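Local coordinates for rhodopsin (Rubrobacter xylanophilus, PDB 6KFQ), which carries a covalently bound retinal in a seven-helix membrane bundle and probably uses light to pump protons, at residues A[103-106]-A[107-111]; A[128-131]-A[132-135]; A[201-204]-A[205-209]. All coordinates share one frame; numbering follows the deposited sequence. Where two conformers were deposited one is given.

Overall arrangement
Each of the three contacts lies within one turn or two of a single transmembrane helix of the retinal-binding bundle, and they follow one another along the chain: contact 1 on helix 98-120, contact 2 on helix 124-153, contact 3 on helix 194-218. Contacts 1 and 2 sit on consecutive helices with centres about 14 Å apart, and they touch where Met111 meets Ser134. Contact 3 stands apart, its centre about 20 Å from that of contact 1 and about 22 Å from that of contact 2. Retinal spans this separation: contact 2 packs against its ring, whereas contact 3 holds the lysine bonded to its other end.

Contact 1 of 3, residues A[103-106]-A[107-111]; sequences SLIA and LDVVM. With MPG ([(Z)-octadec-9-enyl] (2R)-2,3-bis(oxidanyl)propanoate), chain I.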
ATOM      1  N   SER A 103       1.859 -14.130  -8.990  1.00 30.42           N
ATOM      2  CA  SER A 103       3.013 -13.447  -9.569  1.00 30.49           C
ATOM      3  C   SER A 103       3.062 -11.993  -9.138  1.00 29.19           C
ATOM      4  O   SER A 103       4.118 -11.482  -8.748  1.00 31.15           O
ATOM      5  CB  SER A 103       2.973 -13.530 -11.094  1.00 30.07           C
ATOM      6  OG  SER A 103       3.117 -14.867 -11.523  1.00 33.36           O
ATOM      7  N   LEU A 104       1.932 -11.295  -9.249  1.00 28.19           N
ATOM      8  CA  LEU A 104       1.881  -9.899  -8.839  1.00 24.26           C
ATOM      9  C   LEU A 104       2.216  -9.754  -7.365  1.00 23.21           C
ATOM     10  O   LEU A 104       2.996  -8.876  -6.973  1.00 22.96           O
ATOM     11  CB  LEU A 104       0.491  -9.325  -9.135  1.00 22.01           C
ATOM     12  CG  LEU A 104       0.239  -7.863  -8.760  1.00 24.91           C
ATOM     13  CD1 LEU A 104       1.114  -6.928  -9.599  1.00 25.87           C
ATOM     14  CD2 LEU A 104      -1.225  -7.528  -8.934  1.00 25.74           C
ATOM     15  N   ILE A 105       1.629 -10.605  -6.522  1.00 24.53           N
ATOM     16  CA  ILE A 105       1.857 -10.461  -5.086  1.00 27.05           C
ATOM     17  C   ILE A 105       3.304 -10.802  -4.746  1.00 28.40           C
ATOM     18  O   ILE A 105       3.957 -10.097  -3.967  1.00 26.93           O
ATOM     19  CB  ILE A 105       0.861 -11.329  -4.287  1.00 33.37           C
ATOM     20  CG1 ILE A 105      -0.589 -10.852  -4.477  1.00 34.90           C
ATOM     21  CG2 ILE A 105       1.260 -11.404  -2.809  1.00 35.44           C
ATOM     22  CD1 ILE A 105      -0.796  -9.375  -4.301  1.00 39.72           C
ATOM     23  N   ALA A 106       3.842 -11.864  -5.344  1.00 30.76           N
ATOM     24  CA  ALA A 106       5.221 -12.248  -5.059  1.00 29.24           C
ATOM     25  C   ALA A 106       6.188 -11.125  -5.426  1.00 28.76           C
ATOM     26  O   ALA A 106       7.095 -10.795  -4.654  1.00 29.03           O
ATOM     27  CB  ALA A 106       5.568 -13.537  -5.803  1.00 31.90           C
ATOM     28  N   LEU A 107       5.997 -10.517  -6.598  1.00 26.65           N
ATOM     29  CA  LEU A 107       6.819  -9.375  -6.985  1.00 28.48           C
ATOM     30  C   LEU A 107       6.734  -8.264  -5.949  1.00 27.65           C
ATOM     31  O   LEU A 107       7.751  -7.676  -5.563  1.00 28.33           O
ATOM     32  CB  LEU A 107       6.359  -8.855  -8.344  1.00 31.83           C
ATOM     33  CG  LEU A 107       7.288  -8.820  -9.555  1.00 40.16           C
ATOM     34  CD1 LEU A 107       8.380  -9.845  -9.464  1.00 40.46           C
ATOM     35  CD2 LEU A 107       6.460  -9.031 -10.808  1.00 39.51           C
ATOM     36  N   ASP A 108       5.518  -7.968  -5.488  1.00 23.53           N
ATOM     37  CA  ASP A 108       5.319  -6.908  -4.509  1.00 23.56           C
ATOM     38  C   ASP A 108       6.008  -7.225  -3.187  1.00 25.43           C
ATOM     39  O   ASP A 108       6.600  -6.337  -2.560  1.00 26.63           O
ATOM     40  CB  ASP A 108       3.826  -6.697  -4.303  1.00 23.32           C
ATOM     41  CG  ASP A 108       3.540  -5.634  -3.282  1.00 24.92           C
ATOM     42  OD1 ASP A 108       3.450  -5.974  -2.082  1.00 25.58           O
ATOM     43  OD2 ASP A 108       3.447  -4.456  -3.685  1.00 22.73           O
ATOM     44  N   VAL A 109       5.947  -8.486  -2.745  1.00 28.49           N
ATOM     45  CA  VAL A 109       6.591  -8.857  -1.488  1.00 30.66           C
ATOM     46  C   VAL A 109       8.108  -8.764  -1.622  1.00 31.31           C
ATOM     47  O   VAL A 109       8.800  -8.310  -0.702  1.00 31.92           O
ATOM     48  CB  VAL A 109       6.130 -10.260  -1.046  1.00 29.84           C
ATOM     49  CG1 VAL A 109       6.954 -10.755   0.129  1.00 31.11           C
ATOM     50  CG2 VAL A 109       4.656 -10.229  -0.671  1.00 32.50           C
ATOM     51  N   VAL A 110       8.644  -9.162  -2.777  1.00 32.09           N
ATOM     52  CA  VAL A 110      10.075  -9.015  -3.030  1.00 29.95           C
ATOM     53  C   VAL A 110      10.475  -7.545  -2.981  1.00 29.53           C
ATOM     54  O   VAL A 110      11.507  -7.178  -2.399  1.00 30.87           O
ATOM     55  CB  VAL A 110      10.434  -9.658  -4.382  1.00 32.69           C
ATOM     56  CG1 VAL A 110      11.801  -9.187  -4.840  1.00 34.94           C
ATOM     57  CG2 VAL A 110      10.398 -11.183  -4.259  1.00 29.55           C
ATOM     58  N   MET A 111       9.670  -6.682  -3.599  1.00 27.42           N
ATOM     59  CA  MET A 111       9.917  -5.244  -3.546  1.00 27.19           C
ATOM     60  C   MET A 111      10.039  -4.750  -2.107  1.00 26.96           C
ATOM     61  O   MET A 111      11.011  -4.073  -1.745  1.00 28.36           O
ATOM     62  CB  MET A 111       8.788  -4.512  -4.279  1.00 25.45           C
ATOM     63  CG  MET A 111       8.884  -3.008  -4.220  1.00 26.43           C
ATOM     64  SD  MET A 111       7.415  -2.174  -4.888  1.00 24.33           S
ATOM     65  CE  MET A 111       6.202  -2.406  -3.576  1.00 23.66           C
TER
HETATM   66  C14 MPG I 308       0.993 -12.040   1.052  1.00 53.39           C
HETATM   67  C15 MPG I 308       1.685 -12.167   2.385  1.00 53.10           C
HETATM   68  C16 MPG I 308       3.173 -11.927   2.335  1.00 51.25           C
HETATM   69  C17 MPG I 308       3.868 -12.132   3.653  1.00 50.30           C
HETATM   70  C18 MPG I 308       5.338 -11.795   3.621  1.00 50.79           C
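Ser103 O receives the backbone N-H of Leu107 at 3.0 Å, with a nearly straight N-H...O angle of 169°, and Leu107 CB packs beside the same oxygen. The serine's own OG turns back along the helix to bond Thr99 O. Leu104 O accepts from Asp108 N at 3.1 Å, while the leucine side chain leaves this helix for Cys87 of helix 70-90 and for Val141 and Leu144 of helix 124-153. These i to i+4 bonds belong to helix 98-120, the fourth membrane span of the microbial-rhodopsin fold. Asp108 OD1 ties it to the third span through a hydrogen bond with Thr79 OG1, like the Asp-Thr pair linking helices C and D of bacteriorhodopsin; CG lies anti to the backbone N (chi1 179°), which carries the carboxylate out to that neighbour. Ile105 makes the apolar contact of the turn: its CG2 meets Val109 CG2 at 4.2 Å, the two side chains crossing at a slant. The same methyls line the tail of a bound lipid, Ile105 CG2 lying 3.9 Å from its C14 and Val109 CG2 3.8 Å from its C16. In the backbone, Ile105 O takes Val109 N at 2.8 Å. Ala106 O bonds Val110 N at 2.9 Å and is also brushed by Val110 CG2, only 3.3 Å away.

Contact 2 of 3, residues A[128-131]-A[132-135]; sequences AILF and IIST. With RET (retinal), chain R; MPG ([(Z)-octadec-9-enyl] (2R)-2,3-bis(oxidanyl)propanoate), chain B; MPG ([(Z)-octadec-9-enyl] (2R)-2,3-bis(oxidanyl)propanoate), chain D.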
ATOM      1  N   ALA A 128      22.710   0.261  -2.150  1.00 48.31           N
ATOM      2  CA  ALA A 128      22.395   0.728  -3.495  1.00 46.64           C
ATOM      3  C   ALA A 128      21.909  -0.413  -4.373  1.00 46.93           C
ATOM      4  O   ALA A 128      20.880  -0.294  -5.050  1.00 45.71           O
ATOM      5  CB  ALA A 128      23.622   1.405  -4.111  1.00 48.62           C
ATOM      6  N   ILE A 129      22.633  -1.535  -4.375  1.00 47.49           N
ATOM      7  CA  ILE A 129      22.228  -2.662  -5.215  1.00 47.11           C
ATOM      8  C   ILE A 129      20.860  -3.184  -4.782  1.00 44.01           C
ATOM      9  O   ILE A 129      20.033  -3.563  -5.619  1.00 44.52           O
ATOM     10  CB  ILE A 129      23.300  -3.772  -5.203  1.00 51.64           C
ATOM     11  CG1 ILE A 129      22.952  -4.859  -6.218  1.00 57.26           C
ATOM     12  CG2 ILE A 129      23.451  -4.390  -3.829  1.00 50.18           C
ATOM     13  CD1 ILE A 129      23.079  -4.407  -7.657  1.00 62.51           C
ATOM     14  N   LEU A 130      20.596  -3.199  -3.475  1.00 40.83           N
ATOM     15  CA  LEU A 130      19.299  -3.674  -2.998  1.00 40.84           C
ATOM     16  C   LEU A 130      18.176  -2.707  -3.348  1.00 37.12           C
ATOM     17  O   LEU A 130      17.042  -3.139  -3.599  1.00 33.25           O
ATOM     18  CB  LEU A 130      19.346  -3.901  -1.490  1.00 42.75           C
ATOM     19  CG  LEU A 130      20.245  -5.059  -1.078  1.00 45.14           C
ATOM     20  CD1 LEU A 130      20.439  -5.095   0.438  1.00 44.71           C
ATOM     21  CD2 LEU A 130      19.655  -6.348  -1.587  1.00 47.89           C
ATOM     22  N   PHE A 131      18.462  -1.406  -3.374  1.00 35.19           N
ATOM     23  CA  PHE A 131      17.443  -0.465  -3.827  1.00 35.05           C
ATOM     24  C   PHE A 131      17.129  -0.690  -5.298  1.00 34.16           C
ATOM     25  O   PHE A 131      15.976  -0.569  -5.724  1.00 30.73           O
ATOM     26  CB  PHE A 131      17.903   0.974  -3.572  1.00 39.89           C
ATOM     27  CG  PHE A 131      16.954   2.012  -4.096  1.00 37.89           C
ATOM     28  CD1 PHE A 131      15.913   2.486  -3.300  1.00 35.70           C
ATOM     29  CD2 PHE A 131      17.085   2.503  -5.387  1.00 36.97           C
ATOM     30  CE1 PHE A 131      15.028   3.423  -3.784  1.00 31.03           C
ATOM     31  CE2 PHE A 131      16.200   3.440  -5.887  1.00 34.64           C
ATOM     32  CZ  PHE A 131      15.163   3.905  -5.076  1.00 33.78           C
ATOM     33  N   ILE A 132      18.139  -1.025  -6.095  1.00 36.23           N
ATOM     34  CA  ILE A 132      17.890  -1.278  -7.509  1.00 36.43           C
ATOM     35  C   ILE A 132      17.052  -2.534  -7.685  1.00 36.42           C
ATOM     36  O   ILE A 132      16.101  -2.556  -8.477  1.00 36.60           O
ATOM     37  CB  ILE A 132      19.216  -1.377  -8.280  1.00 37.63           C
ATOM     38  CG1 ILE A 132      20.008  -0.093  -8.088  1.00 49.63           C
ATOM     39  CG2 ILE A 132      18.945  -1.607  -9.761  1.00 37.77           C
ATOM     40  CD1 ILE A 132      19.277   1.121  -8.547  1.00 42.69           C
ATOM     41  N   ILE A 133      17.407  -3.610  -6.972  1.00 33.08           N
ATOM     42  CA  ILE A 133      16.612  -4.834  -7.048  1.00 31.69           C
ATOM     43  C   ILE A 133      15.165  -4.551  -6.650  1.00 30.88           C
ATOM     44  O   ILE A 133      14.220  -4.997  -7.310  1.00 29.75           O
ATOM     45  CB  ILE A 133      17.241  -5.936  -6.173  1.00 34.54           C
ATOM     46  CG1 ILE A 133      18.631  -6.296  -6.695  1.00 38.58           C
ATOM     47  CG2 ILE A 133      16.371  -7.174  -6.170  1.00 36.88           C
ATOM     48  CD1 ILE A 133      19.467  -7.099  -5.721  1.00 42.78           C
ATOM     49  N   SER A 134      14.973  -3.781  -5.585  1.00 30.42           N
ATOM     50  CA  SER A 134      13.615  -3.462  -5.144  1.00 30.21           C
ATOM     51  C   SER A 134      12.855  -2.681  -6.217  1.00 27.92           C
ATOM     52  O   SER A 134      11.702  -2.996  -6.539  1.00 26.27           O
ATOM     53  CB  SER A 134      13.670  -2.684  -3.829  1.00 30.97           C
ATOM     54  OG  SER A 134      12.353  -2.422  -3.362  1.00 28.97           O
ATOM     55  N   THR A 135      13.500  -1.673  -6.803  1.00 28.44           N
ATOM     56  CA  THR A 135      12.867  -0.906  -7.870  1.00 27.72           C
ATOM     57  C   THR A 135      12.562  -1.774  -9.090  1.00 27.17           C
ATOM     58  O   THR A 135      11.525  -1.590  -9.743  1.00 28.60           O
ATOM     59  CB  THR A 135      13.763   0.272  -8.244  1.00 31.68           C
ATOM     60  OG1 THR A 135      13.958   1.088  -7.085  1.00 30.78           O
ATOM     61  CG2 THR A 135      13.142   1.113  -9.343  1.00 35.08           C
TER
HETATM   62  C1  RET R 317      10.825   1.119  -1.239  1.00 23.15           C
HETATM   63  C2  RET R 317      12.352   1.272  -1.271  1.00 24.51           C
HETATM   64  C3  RET R 317      13.053   0.470  -2.346  1.00 25.96           C
HETATM   65  C4  RET R 317      12.497   0.787  -3.720  1.00 25.04           C
HETATM   66  C5  RET R 317      10.990   0.911  -3.761  1.00 26.76           C
HETATM   67  C6  RET R 317      10.228   0.969  -2.654  1.00 23.58           C
HETATM   68  C7  RET R 317       8.783   1.094  -2.783  1.00 24.66           C
HETATM   69  C8  RET R 317       7.801   1.043  -1.843  1.00 24.79           C
HETATM   70  C9  RET R 317       6.371   1.180  -2.002  1.00 21.35           C
HETATM   71  C10 RET R 317       5.608   1.287  -0.898  1.00 19.98           C
HETATM   72  C11 RET R 317       4.183   1.426  -0.825  1.00 20.84           C
HETATM   73  C12 RET R 317       3.569   1.485   0.353  1.00 21.47           C
HETATM   74  C13 RET R 317       2.149   1.603   0.592  1.00 20.90           C
HETATM   75  C14 RET R 317       1.699   1.529   1.867  1.00 20.73           C
HETATM   76  C15 RET R 317       0.339   1.586   2.322  1.00 21.73           C
HETATM   77  C16 RET R 317      10.505  -0.114  -0.382  1.00 19.94           C
HETATM   78  C17 RET R 317      10.311   2.378  -0.516  1.00 21.62           C
HETATM   79  C18 RET R 317      10.441   0.771  -5.154  1.00 25.32           C
HETATM   80  C19 RET R 317       5.802   1.224  -3.391  1.00 19.24           C
HETATM   81  C20 RET R 317       1.242   1.766  -0.594  1.00 17.52           C
HETATM   82  C2  MPG B 301      23.848  -7.721  -1.885  1.00 65.42           C
HETATM   83  C3  MPG B 301      22.835  -8.465  -2.730  1.00 64.35           C
HETATM   84  C4  MPG B 301      22.855  -8.071  -4.189  1.00 64.32           C
HETATM   85  C5  MPG B 301      23.848  -8.827  -5.041  1.00 64.28           C
HETATM   86  C6  MPG B 301      23.355 -10.170  -5.536  1.00 63.35           C
HETATM   87  C7  MPG B 301      22.263 -10.081  -6.596  1.00 61.98           C
HETATM   88  C8  MPG B 301      21.816 -11.404  -7.146  1.00 61.67           C
HETATM   89  C9  MPG B 301      20.867 -11.274  -8.299  1.00 61.55           C
HETATM   90  C10 MPG B 301      19.657 -11.774  -8.413  1.00 60.62           C
HETATM   91  C11 MPG B 301      18.766 -11.545  -9.595  1.00 59.83           C
HETATM   92  C12 MPG B 301      18.278 -12.799 -10.264  1.00 58.49           C
HETATM   93  C13 MPG B 301      17.000 -13.383  -9.682  1.00 55.17           C
HETATM   94  C14 MPG B 301      16.456 -14.557 -10.463  1.00 52.18           C
HETATM   95  C15 MPG B 301      15.081 -15.027 -10.040  1.00 50.95           C
HETATM   96  C16 MPG B 301      14.542 -16.163 -10.882  1.00 50.36           C
HETATM   97  C17 MPG B 301      13.164 -16.663 -10.537  1.00 51.26           C
HETATM   98  C18 MPG B 301      12.709 -17.826 -11.391  1.00 48.89           C
HETATM   99  O1  MPG B 301      24.516  -7.035   0.332  1.00 70.40           O
HETATM  100  C1  MPG B 301      23.640  -7.918  -0.407  1.00 67.83           C
HETATM  101  CXD MPG B 301      25.455  -6.166   2.334  1.00 69.44           C
HETATM  102  O2  MPG B 301      26.179  -5.412   1.377  1.00 68.76           O
HETATM  103  C21 MPG B 301      26.384  -6.991   3.210  1.00 70.09           C
HETATM  104  O3  MPG B 301      27.298  -6.134   3.876  1.00 71.51           O
HETATM  105  O4  MPG B 301      23.612  -7.684   2.289  1.00 74.76           O
HETATM  106  CX3 MPG B 301      24.420  -7.054   1.658  1.00 71.88           C
HETATM  107  C2  MPG D 303      21.356   5.040  -1.998  1.00 45.09           C
HETATM  108  C3  MPG D 303      21.125   4.116  -3.171  1.00 43.64           C
HETATM  109  C4  MPG D 303      20.884   4.850  -4.474  1.00 40.99           C
HETATM  110  C5  MPG D 303      20.623   3.938  -5.651  1.00 38.79           C
HETATM  111  C6  MPG D 303      20.699   4.606  -7.005  1.00 41.64           C
HETATM  112  C7  MPG D 303      19.672   5.704  -7.251  1.00 46.51           C
HETATM  113  C8  MPG D 303      20.253   7.084  -7.342  1.00 51.24           C
HETATM  114  C9  MPG D 303      19.264   8.098  -7.823  1.00 52.29           C
HETATM  115  C10 MPG D 303      19.427   9.391  -7.936  1.00 53.21           C
HETATM  116  C11 MPG D 303      20.645  10.211  -7.640  1.00 54.94           C
HETATM  117  C12 MPG D 303      20.994  11.146  -8.761  1.00 57.90           C
HETATM  118  C13 MPG D 303      22.140  12.113  -8.491  1.00 59.51           C
HETATM  119  C14 MPG D 303      21.756  13.381  -7.762  1.00 59.87           C
HETATM  120  C15 MPG D 303      21.522  13.224  -6.278  1.00 60.75           C
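Phe131 O is gripped twice by Thr135, by the backbone N and by OG1, each at 2.9 Å. The two donors reach the oxygen from opposite faces of its carbonyl plane, with the hydroxyl as hydrogen-bond donor. Chi1 of Thr135 (-59°) sets OG1 anti to its own carbonyl carbon, pointing back along the helix to the preceding turn. The other helical bonds run Ile132 N to Ala128 O, Ile133 N to Ile129 O and Ser134 N to Leu130 O. Ser134 OG adds a hydrogen bond to Met111 O on helix 98-120.

Ring contacts come next. Thr135 OG1 sits over one face of the Phe131 ring, 3.5 Å from CE2 and displaced toward the rim, while beyond this turn the ring stacks with Trp182 of helix 158-184. Retinal C3 approaches Phe131 CD1 obliquely at 3.6 Å. The same carbon has Ser134 OG 3.1 Å away, a close non-bonded approach. With an alanine here in place of Phe131 the ring would be gone, which would probably leave Trp182 without its stacking mate and a gap beside retinal C3.

Apolar contacts make up the lipid-facing side. Ile133 CD1 lies 4.2 Å from both Ile129 CG1 and Leu130 CD2, and these side chains share one lipid tail, with Ile129 CG2 3.7 Å from its C4. A second lipid runs past Ala128 and Phe131.

Two turns of helix 124-153 thus present Ile129, Leu130 and Ile133 to a lipid on one flank and, on another, Phe131, Ser134 and Thr135 as walls of the retinal pocket, grouped round C3 and C4 of its ionone ring, as expected of the fifth helix in a microbial rhodopsin.

Contact 3 of 3, residues A[201-204]-A[205-209]; sequences FMVL and DLLAK. With RET (retinal), chain R.
Val203 CG1 overlaps Leu207 CD1 at 4.0 Å, the two side chains lying alongside one another and pointing the same way one helical turn apart; in the backbone between them, Leu207 N donates to Val203 O. Met202 SD appears close to Leu206 CD1 as well, but a second conformer of the methionine makes that approach doubtful.

On another side of the helix, Asp205 folds back over the preceding turn. Its CG is anti to the carbonyl carbon (chi1 -75°), and this places CG 3.0 Å from Phe201 O, the very oxygen that takes the Asp205 backbone N-H at 2.7 Å. The carboxylate is hydrogen-bonded to two tyrosines, OD1 to Tyr178 OH and OD2 to Tyr49 OH. OD1 also lies 3.7 Å from retinal C14 and makes a long salt bridge of 3.8 Å with Lys209 NZ.

Lys209 NZ is covalently joined to retinal C15 at 1.4 Å, the Schiff-base linkage of rhodopsins. The lysine chain is extended until chi4 (81°) bends its end into the linkage. Ala208 N still bonds Leu204 O at 2.7 Å, but Lys209 N holds Asp205 O only weakly, where the helix widens into a pi-type turn at 206-209, as at the corresponding lysine of bacteriorhodopsin.

While Leu207 meets a bound lipid, the side of helix 194-218 bearing Phe201, Leu204, Asp205 and Lys209 packs against its neighbours: Phe201 sets its ring edge-to-face with Trp75 of helix 70-90, Leu204 rests on Cys177 and Tyr178 of helix 158-184, and Lys209 runs between Met13 of helix 2-23, Ala45 of helix 32-53 and Asp74 of helix 70-90.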
ATOM      1  N   PHE A 201       5.883   9.938   4.264  1.00 22.45           N
ATOM      2  CA  PHE A 201       5.286   8.605   4.241  1.00 22.97           C
ATOM      3  C   PHE A 201       3.902   8.616   4.883  1.00 20.45           C
ATOM      4  O   PHE A 201       3.017   7.863   4.457  1.00 19.85           O
ATOM      5  CB  PHE A 201       6.175   7.585   4.967  1.00 21.03           C
ATOM      6  CG  PHE A 201       7.351   7.091   4.169  1.00 20.94           C
ATOM      7  CD1 PHE A 201       7.215   6.711   2.830  1.00 21.43           C
ATOM      8  CD2 PHE A 201       8.596   6.971   4.766  1.00 23.93           C
ATOM      9  CE1 PHE A 201       8.303   6.235   2.115  1.00 22.18           C
ATOM     10  CE2 PHE A 201       9.696   6.507   4.053  1.00 22.09           C
ATOM     11  CZ  PHE A 201       9.549   6.140   2.722  1.00 22.64           C
ATOM     12  N   MET A 202       3.698   9.454   5.906  1.00 21.57           N
ATOM     13  CA  MET A 202       2.384   9.517   6.538  0.60 19.48           C
ATOM     14  C   MET A 202       1.332  10.035   5.567  1.00 21.90           C
ATOM     15  O   MET A 202       0.227   9.482   5.491  1.00 21.98           O
ATOM     16  CB  MET A 202       2.438  10.387   7.800  0.60 20.80           C
ATOM     17  CG  MET A 202       1.079  10.567   8.489  0.60 21.46           C
ATOM     18  SD  MET A 202       0.173  11.995   7.852  0.60 21.84           S
ATOM     19  CE  MET A 202       1.208  13.344   8.406  0.60 20.68           C
ATOM     20  N   VAL A 203       1.650  11.091   4.811  1.00 22.98           N
ATOM     21  CA  VAL A 203       0.689  11.617   3.847  1.00 23.58           C
ATOM     22  C   VAL A 203       0.411  10.579   2.771  1.00 20.33           C
ATOM     23  O   VAL A 203      -0.749  10.297   2.440  1.00 23.05           O
ATOM     24  CB  VAL A 203       1.190  12.936   3.230  1.00 24.74           C
ATOM     25  CG1 VAL A 203       0.235  13.406   2.142  1.00 26.47           C
ATOM     26  CG2 VAL A 203       1.350  14.010   4.298  1.00 24.62           C
ATOM     27  N   LEU A 204       1.476   9.982   2.218  1.00 18.38           N
ATOM     28  CA  LEU A 204       1.303   8.930   1.227  1.00 21.44           C
ATOM     29  C   LEU A 204       0.467   7.781   1.778  1.00 19.81           C
ATOM     30  O   LEU A 204      -0.462   7.304   1.116  1.00 22.43           O
ATOM     31  CB  LEU A 204       2.678   8.416   0.765  1.00 18.03           C
ATOM     32  CG  LEU A 204       3.486   9.436  -0.038  1.00 21.39           C
ATOM     33  CD1 LEU A 204       4.917   8.908  -0.295  1.00 18.62           C
ATOM     34  CD2 LEU A 204       2.780   9.703  -1.358  1.00 22.44           C
ATOM     35  N   ASP A 205       0.808   7.294   2.974  1.00 18.33           N
ATOM     36  CA  ASP A 205       0.068   6.167   3.542  1.00 23.44           C
ATOM     37  C   ASP A 205      -1.419   6.478   3.669  1.00 24.29           C
ATOM     38  O   ASP A 205      -2.266   5.644   3.334  1.00 22.26           O
ATOM     39  CB  ASP A 205       0.621   5.800   4.918  1.00 24.31           C
ATOM     40  CG  ASP A 205       1.938   5.056   4.850  1.00 26.92           C
ATOM     41  OD1 ASP A 205       2.341   4.617   3.745  1.00 25.70           O
ATOM     42  OD2 ASP A 205       2.564   4.907   5.924  1.00 24.67           O
ATOM     43  N   LEU A 206      -1.760   7.663   4.167  1.00 25.46           N
ATOM     44  CA  LEU A 206      -3.170   7.981   4.367  1.00 25.00           C
ATOM     45  C   LEU A 206      -3.908   8.064   3.035  1.00 25.08           C
ATOM     46  O   LEU A 206      -5.037   7.576   2.913  1.00 23.86           O
ATOM     47  CB  LEU A 206      -3.302   9.285   5.152  1.00 20.45           C
ATOM     48  CG  LEU A 206      -2.953   9.145   6.632  1.00 23.50           C
ATOM     49  CD1 LEU A 206      -2.818  10.506   7.273  1.00 27.62           C
ATOM     50  CD2 LEU A 206      -4.019   8.326   7.355  1.00 24.62           C
ATOM     51  N   LEU A 207      -3.275   8.654   2.021  1.00 23.74           N
ATOM     52  CA  LEU A 207      -3.899   8.720   0.704  1.00 21.35           C
ATOM     53  C   LEU A 207      -3.998   7.335   0.073  1.00 24.32           C
ATOM     54  O   LEU A 207      -5.047   6.951  -0.456  1.00 27.03           O
ATOM     55  CB  LEU A 207      -3.105   9.665  -0.197  1.00 21.13           C
ATOM     56  CG  LEU A 207      -3.068  11.135   0.245  1.00 23.82           C
ATOM     57  CD1 LEU A 207      -2.183  11.930  -0.718  1.00 26.84           C
ATOM     58  CD2 LEU A 207      -4.492  11.728   0.311  1.00 31.19           C
ATOM     59  N   ALA A 208      -2.905   6.571   0.117  1.00 22.56           N
ATOM     60  CA  ALA A 208      -2.853   5.273  -0.549  1.00 19.04           C
ATOM     61  C   ALA A 208      -3.704   4.211   0.134  1.00 22.26           C
ATOM     62  O   ALA A 208      -3.970   3.169  -0.489  1.00 21.31           O
ATOM     63  CB  ALA A 208      -1.393   4.798  -0.636  1.00 21.49           C
ATOM     64  N   LYS A 209      -4.156   4.452   1.374  1.00 24.40           N
ATOM     65  CA  LYS A 209      -4.958   3.485   2.119  1.00 23.32           C
ATOM     66  C   LYS A 209      -6.330   4.037   2.473  1.00 25.72           C
ATOM     67  O   LYS A 209      -7.340   3.425   2.112  1.00 24.96           O
ATOM     68  CB  LYS A 209      -4.226   3.032   3.394  1.00 22.87           C
ATOM     69  CG  LYS A 209      -2.942   2.216   3.123  1.00 21.40           C
ATOM     70  CD  LYS A 209      -2.279   1.699   4.400  1.00 24.29           C
ATOM     71  CE  LYS A 209      -1.116   0.754   4.073  1.00 30.10           C
ATOM     72  NZ  LYS A 209       0.135   1.485   3.733  1.00 28.46           N
TER
HETATM   73  C1  RET R 317      10.825   1.119  -1.239  1.00 23.15           C
HETATM   74  C2  RET R 317      12.352   1.272  -1.271  1.00 24.51           C
HETATM   75  C3  RET R 317      13.053   0.470  -2.346  1.00 25.96           C
HETATM   76  C4  RET R 317      12.497   0.787  -3.720  1.00 25.04           C
HETATM   77  C5  RET R 317      10.990   0.911  -3.761  1.00 26.76           C
HETATM   78  C6  RET R 317      10.228   0.969  -2.654  1.00 23.58           C
HETATM   79  C7  RET R 317       8.783   1.094  -2.783  1.00 24.66           C
HETATM   80  C8  RET R 317       7.801   1.043  -1.843  1.00 24.79           C
HETATM   81  C9  RET R 317       6.371   1.180  -2.002  1.00 21.35           C
HETATM   82  C10 RET R 317       5.608   1.287  -0.898  1.00 19.98           C
HETATM   83  C11 RET R 317       4.183   1.426  -0.825  1.00 20.84           C
HETATM   84  C12 RET R 317       3.569   1.485   0.353  1.00 21.47           C
HETATM   85  C13 RET R 317       2.149   1.603   0.592  1.00 20.90           C
HETATM   86  C14 RET R 317       1.699   1.529   1.867  1.00 20.73           C
HETATM   87  C15 RET R 317       0.339   1.586   2.322  1.00 21.73           C
HETATM   88  C16 RET R 317      10.505  -0.114  -0.382  1.00 19.94           C
HETATM   89  C17 RET R 317      10.311   2.378  -0.516  1.00 21.62           C
HETATM   90  C18 RET R 317      10.441   0.771  -5.154  1.00 25.32           C
HETATM   91  C19 RET R 317       5.802   1.224  -3.391  1.00 19.24           C
HETATM   92  C20 RET R 317       1.242   1.766  -0.594  1.00 17.52           C